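Local coordinates for protein glutathione S-transferase delta (Bombyx mori, PDB 3VK9) that probably conjugates glutathione to electrophilic substrates, as a homodimeric delta-class glutathione transferase of the silkmoth, at residues A[158-162]-A[184-189]; A[166-170]-A[203-207]. The contacts are given in a common frame with arbitrary orientation. Residue numbers count along the deposited sequence, not the author numbering.

Interaction 1: A[158-162]-A[184-189]; sequences DLSLI and WYETVK
Ile162 is the centre of this helix-helix contact in the all-helical C-terminal domain of the glutathione transferase fold. Segments 158-162 and 184-189 are both alpha-helical and lie inside longer helices. Their axes come within 10.8 Å and cross at -116°. The CA atoms pair as Asp158 with Val188 (7.2 Å) and Ile162 with Tyr185 (7.0 Å). Ile162 is a knob in a hole formed by Trp184, Tyr185, Val188 and Lys189. With chi1 and chi2 both t, CD1 of Ile162 reaches 3.5 Å from CG1 of Val188 and 3.6 Å from CD1 of Tyr185. CB of Ile162 lies 3.8 Å from CH2 of Trp184. Trp184 (chi1 t, chi2 86°) reaches its indole toward helix 156-167, with Leu161 C at the ring edge and CZ2 4.1 Å from CB of Leu161. NE1 of Trp184 donates a hydrogen bond to OD1 of Asp158 (2.8 Å, 160°). Val188 packs CG2 against CB of Asp158 at 4.1 Å. Asp158 (chi1 m) also accepts hydrogen bonds from backbone N of Val149 and Thr155, tying the start of its helix to the preceding loop. The buried carboxylate is thus met by N-H donors, and one directional bond fixes the indole within an otherwise apolar contact.

Interaction 2: A[166-170]-A[203-207]; sequences SSLEA and LEAFK
Segment 166-170 carries the end of an alpha-helix into a 3-10 turn at 168-170, with Glu169 N hydrogen-bonded to Ser166 O (2.9 Å) and Ala170 N to Ser167 O (3.1 Å). Segment 203-207 is regular alpha-helix. The contact joins the C-terminal end of helix 156-167 to the last helix, 195-213, in the helical domain of the glutathione transferase fold. The CA atoms of Ser167 and Leu203 are 6.5 Å apart. CA of Ala170 is 5.3 Å from CA of Lys207, a close approach allowed by the small alanine side chain. Leu203 (chi1 t, chi2 p) lies against the backbone of the first segment, with CD1 3.5 Å from O of Ser166 and 3.8 Å from CA of Ser167. CD2 of Leu203 is 3.8 Å from CB of Ser166. Phe206 (chi1 t, chi2 68°) brings CE2 to 3.4 Å from CB of Ala170. CE2 of Phe206 is also 3.4 Å from O of Ser167, which lies at the ring edge. Phe114 and Tyr115 of helix 89-119 also pack on Phe206. OG of Ser166 is hydrogen-bonded to Ile162 O and Asn199, and OG of Ser167 to Ala163 O and Arg15. Glu169 (chi1 m, chi2 t) shares its carboxylate, with OE2 hydrogen-bonded to Tyr185 OH. Lys207 is extended, chi2 to chi4 all t, and its NZ forms a salt bridge to Glu169 OE1 at 2.7 Å.

How the interactions relate
Both contacts use helix 156-167. Interaction 1 holds an earlier part of it against helix 179-191. Interaction 2 holds its end against helix 195-213, the next helix in the chain. Their centres are 14 Å apart. Interaction 1 is buried and mostly apolar, with one neutral donor meeting a carboxylate. Interaction 2 is partly buried. It combines a buried leucine and phenylalanine with an ion pair between partly exposed residues. The two meet directly: Tyr185 OH is 2.5 Å from Glu169 OE2, a probable hydrogen bond, and 3.3 Å from Ser166 CB. Glu169 therefore connects helices 179-191 and 195-213, through Tyr185 and Lys207.

Interaction 1: A[158-162]-A[184-189]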
loop_
_atom_site.group_PDB
_atom_site.type_symbol
_atom_site.label_atom_id
_atom_site.label_comp_id
_atom_site.label_asym_id
_atom_site.label_seq_id
_atom_site.Cartn_x
_atom_site.Cartn_y
_atom_site.Cartn_z
ATOM N N ASP A 158 -7.970 -3.740 10.953
ATOM C CA ASP A 158 -7.460 -4.180 12.255
ATOM C C ASP A 158 -6.560 -5.421 12.093
ATOM O O ASP A 158 -5.483 -5.525 12.674
ATOM C CB ASP A 158 -8.620 -4.484 13.221
ATOM C CG ASP A 158 -9.517 -3.267 13.479
ATOM O OD1 ASP A 158 -9.073 -2.329 14.178
ATOM O OD2 ASP A 158 -10.668 -3.256 12.994
ATOM N N LEU A 159 -7.010 -6.372 11.298
ATOM C CA LEU A 159 -6.314 -7.642 11.200
ATOM C C LEU A 159 -4.933 -7.492 10.535
ATOM O O LEU A 159 -3.946 -8.087 10.966
ATOM C CB LEU A 159 -7.185 -8.659 10.445
ATOM C CG LEU A 159 -8.588 -8.937 11.005
ATOM C CD1 LEU A 159 -9.337 -9.999 10.151
ATOM C CD2 LEU A 159 -8.515 -9.370 12.454
ATOM N N SER A 160 -4.874 -6.692 9.484
ATOM C CA SER A 160 -3.603 -6.414 8.819
ATOM C C SER A 160 -2.688 -5.608 9.748
ATOM O O SER A 160 -1.513 -5.928 9.901
ATOM C CB SER A 160 -3.841 -5.669 7.504
ATOM O OG SER A 160 -2.624 -5.446 6.827
ATOM N N LEU A 161 -3.239 -4.574 10.381
ATOM C CA LEU A 161 -2.437 -3.736 11.270
ATOM C C LEU A 161 -1.949 -4.489 12.500
ATOM O O LEU A 161 -0.840 -4.245 12.985
ATOM C CB LEU A 161 -3.184 -2.456 11.684
ATOM C CG LEU A 161 -2.998 -1.248 10.746
ATOM C CD1 LEU A 161 -4.036 -0.139 11.004
ATOM C CD2 LEU A 161 -1.569 -0.677 10.791
ATOM N N ILE A 162 -2.765 -5.401 13.020
ATOM C CA ILE A 162 -2.325 -6.099 14.204
ATOM C C ILE A 162 -1.239 -7.100 13.857
ATOM O O ILE A 162 -0.310 -7.282 14.625
ATOM C CB ILE A 162 -3.473 -6.707 15.063
ATOM C CG1 ILE A 162 -2.948 -6.970 16.484
ATOM C CG2 ILE A 162 -4.005 -7.983 14.447
ATOM C CD1 ILE A 162 -4.016 -7.084 17.536
ATOM N N TRP A 184 -6.523 -0.940 21.967
ATOM C CA TRP A 184 -6.895 -1.592 20.705
ATOM C C TRP A 184 -6.242 -2.976 20.531
ATOM O O TRP A 184 -6.911 -3.955 20.196
ATOM C CB TRP A 184 -6.559 -0.650 19.542
ATOM C CG TRP A 184 -6.514 -1.291 18.197
ATOM C CD1 TRP A 184 -7.567 -1.497 17.348
ATOM C CD2 TRP A 184 -5.358 -1.805 17.540
ATOM N NE1 TRP A 184 -7.129 -2.110 16.197
ATOM C CE2 TRP A 184 -5.776 -2.308 16.287
ATOM C CE3 TRP A 184 -4.005 -1.887 17.883
ATOM C CZ2 TRP A 184 -4.885 -2.895 15.377
ATOM C CZ3 TRP A 184 -3.121 -2.457 16.982
ATOM C CH2 TRP A 184 -3.565 -2.961 15.743
ATOM N N TYR A 185 -4.934 -3.055 20.758
ATOM C CA TYR A 185 -4.218 -4.328 20.699
ATOM C C TYR A 185 -4.967 -5.405 21.479
ATOM O O TYR A 185 -5.266 -6.486 20.951
ATOM C CB TYR A 185 -2.820 -4.148 21.289
ATOM C CG TYR A 185 -1.809 -5.234 20.949
ATOM C CD1 TYR A 185 -1.494 -5.540 19.617
ATOM C CD2 TYR A 185 -1.111 -5.905 21.961
ATOM C CE1 TYR A 185 -0.547 -6.515 19.307
ATOM C CE2 TYR A 185 -0.150 -6.888 21.655
ATOM C CZ TYR A 185 0.120 -7.185 20.331
ATOM O OH TYR A 185 1.054 -8.143 20.022
ATOM N N GLU A 186 -5.271 -5.104 22.739
ATOM C CA GLU A 186 -5.990 -6.041 23.589
ATOM C C GLU A 186 -7.374 -6.388 23.048
ATOM O O GLU A 186 -7.767 -7.546 23.048
ATOM C CB GLU A 186 -6.125 -5.502 25.014
ATOM C CG GLU A 186 -6.870 -6.465 25.918
ATOM C CD GLU A 186 -7.111 -5.920 27.303
ATOM O OE1 GLU A 186 -7.040 -4.684 27.488
ATOM O OE2 GLU A 186 -7.388 -6.733 28.203
ATOM N N THR A 187 -8.111 -5.380 22.596
ATOM C CA THR A 187 -9.447 -5.604 22.057
ATOM C C THR A 187 -9.407 -6.575 20.874
ATOM O O THR A 187 -10.202 -7.507 20.780
ATOM C CB THR A 187 -10.099 -4.278 21.559
ATOM O OG1 THR A 187 -10.203 -3.339 22.637
ATOM C CG2 THR A 187 -11.492 -4.541 20.979
ATOM N N VAL A 188 -8.472 -6.350 19.966
ATOM C CA VAL A 188 -8.415 -7.168 18.762
ATOM C C VAL A 188 -8.002 -8.604 19.105
ATOM O O VAL A 188 -8.607 -9.554 18.625
ATOM C CB VAL A 188 -7.545 -6.523 17.689
ATOM C CG1 VAL A 188 -7.337 -7.479 16.503
ATOM C CG2 VAL A 188 -8.220 -5.226 17.215
ATOM N N LYS A 189 -7.027 -8.751 19.994
ATOM C CA LYS A 189 -6.618 -10.070 20.472
ATOM C C LYS A 189 -7.809 -10.891 20.966
ATOM O O LYS A 189 -7.903 -12.093 20.703
ATOM C CB LYS A 189 -5.617 -9.922 21.621
ATOM C CG LYS A 189 -4.189 -9.653 21.202
ATOM C CD LYS A 189 -3.402 -9.145 22.393
ATOM C CE LYS A 189 -2.016 -9.753 22.484
ATOM N NZ LYS A 189 -1.414 -9.362 23.801
#

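Interaction 2: A[166-170]-A[203-207]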
loop_
_atom_site.group_PDB
_atom_site.type_symbol
_atom_site.label_atom_id
_atom_site.label_comp_id
_atom_site.label_asym_id
_atom_site.label_seq_id
_atom_site.Cartn_x
_atom_site.Cartn_y
_atom_site.Cartn_z
ATOM N N SER A 166 1.940 -6.411 16.080
ATOM C CA SER A 166 2.417 -7.516 16.914
ATOM C C SER A 166 3.882 -7.889 16.614
ATOM O O SER A 166 4.658 -8.170 17.531
ATOM C CB SER A 166 1.476 -8.738 16.828
ATOM O OG SER A 166 1.498 -9.362 15.544
ATOM N N SER A 167 4.271 -7.870 15.339
ATOM C CA SER A 167 5.656 -8.174 14.981
ATOM C C SER A 167 6.677 -7.308 15.743
ATOM O O SER A 167 7.827 -7.709 15.912
ATOM C CB SER A 167 5.878 -8.031 13.473
ATOM O OG SER A 167 4.860 -8.684 12.755
ATOM N N LEU A 168 6.256 -6.128 16.204
ATOM C CA LEU A 168 7.147 -5.230 16.946
ATOM C C LEU A 168 7.596 -5.821 18.285
ATOM O O LEU A 168 8.570 -5.358 18.871
ATOM C CB LEU A 168 6.463 -3.875 17.209
ATOM C CG LEU A 168 6.582 -2.765 16.164
ATOM C CD1 LEU A 168 6.097 -3.262 14.816
ATOM C CD2 LEU A 168 5.787 -1.529 16.596
ATOM N N GLU A 169 6.872 -6.822 18.779
ATOM C CA GLU A 169 7.253 -7.479 20.029
ATOM C C GLU A 169 8.589 -8.215 19.894
ATOM O O GLU A 169 9.206 -8.581 20.882
ATOM C CB GLU A 169 6.163 -8.453 20.498
ATOM C CG GLU A 169 4.827 -7.810 20.859
ATOM C CD GLU A 169 3.855 -8.823 21.456
ATOM O OE1 GLU A 169 4.226 -10.008 21.535
ATOM O OE2 GLU A 169 2.736 -8.452 21.849
ATOM N N ALA A 170 9.036 -8.438 18.666
ATOM C CA ALA A 170 10.324 -9.084 18.456
ATOM C C ALA A 170 11.477 -8.087 18.570
ATOM O O ALA A 170 12.631 -8.478 18.577
ATOM C CB ALA A 170 10.356 -9.794 17.115
ATOM N N LEU A 203 3.589 -15.479 15.198
ATOM C CA LEU A 203 4.375 -14.445 15.869
ATOM C C LEU A 203 5.492 -15.100 16.673
ATOM O O LEU A 203 6.638 -14.617 16.714
ATOM C CB LEU A 203 3.482 -13.604 16.788
ATOM C CG LEU A 203 4.135 -12.464 17.582
ATOM C CD1 LEU A 203 4.905 -11.504 16.658
ATOM C CD2 LEU A 203 3.117 -11.719 18.436
ATOM N N GLU A 204 5.159 -16.223 17.302
ATOM C CA GLU A 204 6.136 -16.946 18.100
ATOM C C GLU A 204 7.266 -17.464 17.221
ATOM O O GLU A 204 8.427 -17.398 17.619
ATOM C CB GLU A 204 5.477 -18.098 18.869
ATOM C CG GLU A 204 6.347 -18.692 19.965
ATOM C CD GLU A 204 6.706 -17.680 21.048
ATOM O OE1 GLU A 204 5.904 -16.751 21.295
ATOM O OE2 GLU A 204 7.797 -17.815 21.649
ATOM N N ALA A 205 6.923 -17.975 16.034
ATOM C CA ALA A 205 7.918 -18.484 15.088
ATOM C C ALA A 205 8.859 -17.366 14.636
ATOM O O ALA A 205 10.070 -17.562 14.532
ATOM C CB ALA A 205 7.227 -19.097 13.882
ATOM N N PHE A 206 8.278 -16.201 14.361
ATOM C CA PHE A 206 9.019 -14.994 13.991
ATOM C C PHE A 206 10.008 -14.583 15.093
ATOM O O PHE A 206 11.175 -14.314 14.812
ATOM C CB PHE A 206 8.029 -13.853 13.690
ATOM C CG PHE A 206 8.684 -12.521 13.374
ATOM C CD1 PHE A 206 9.418 -12.347 12.212
ATOM C CD2 PHE A 206 8.528 -11.441 14.225
ATOM C CE1 PHE A 206 10.015 -11.120 11.919
ATOM C CE2 PHE A 206 9.119 -10.216 13.944
ATOM C CZ PHE A 206 9.860 -10.051 12.789
ATOM N N LYS A 207 9.542 -14.542 16.340
ATOM C CA LYS A 207 10.430 -14.280 17.465
ATOM C C LYS A 207 11.573 -15.297 17.494
ATOM O O LYS A 207 12.718 -14.945 17.750
ATOM C CB LYS A 207 9.653 -14.245 18.787
ATOM C CG LYS A 207 8.770 -13.009 18.925
ATOM C CD LYS A 207 7.858 -13.097 20.132
ATOM C CE LYS A 207 6.916 -11.897 20.219
ATOM N NZ LYS A 207 6.068 -11.998 21.449
#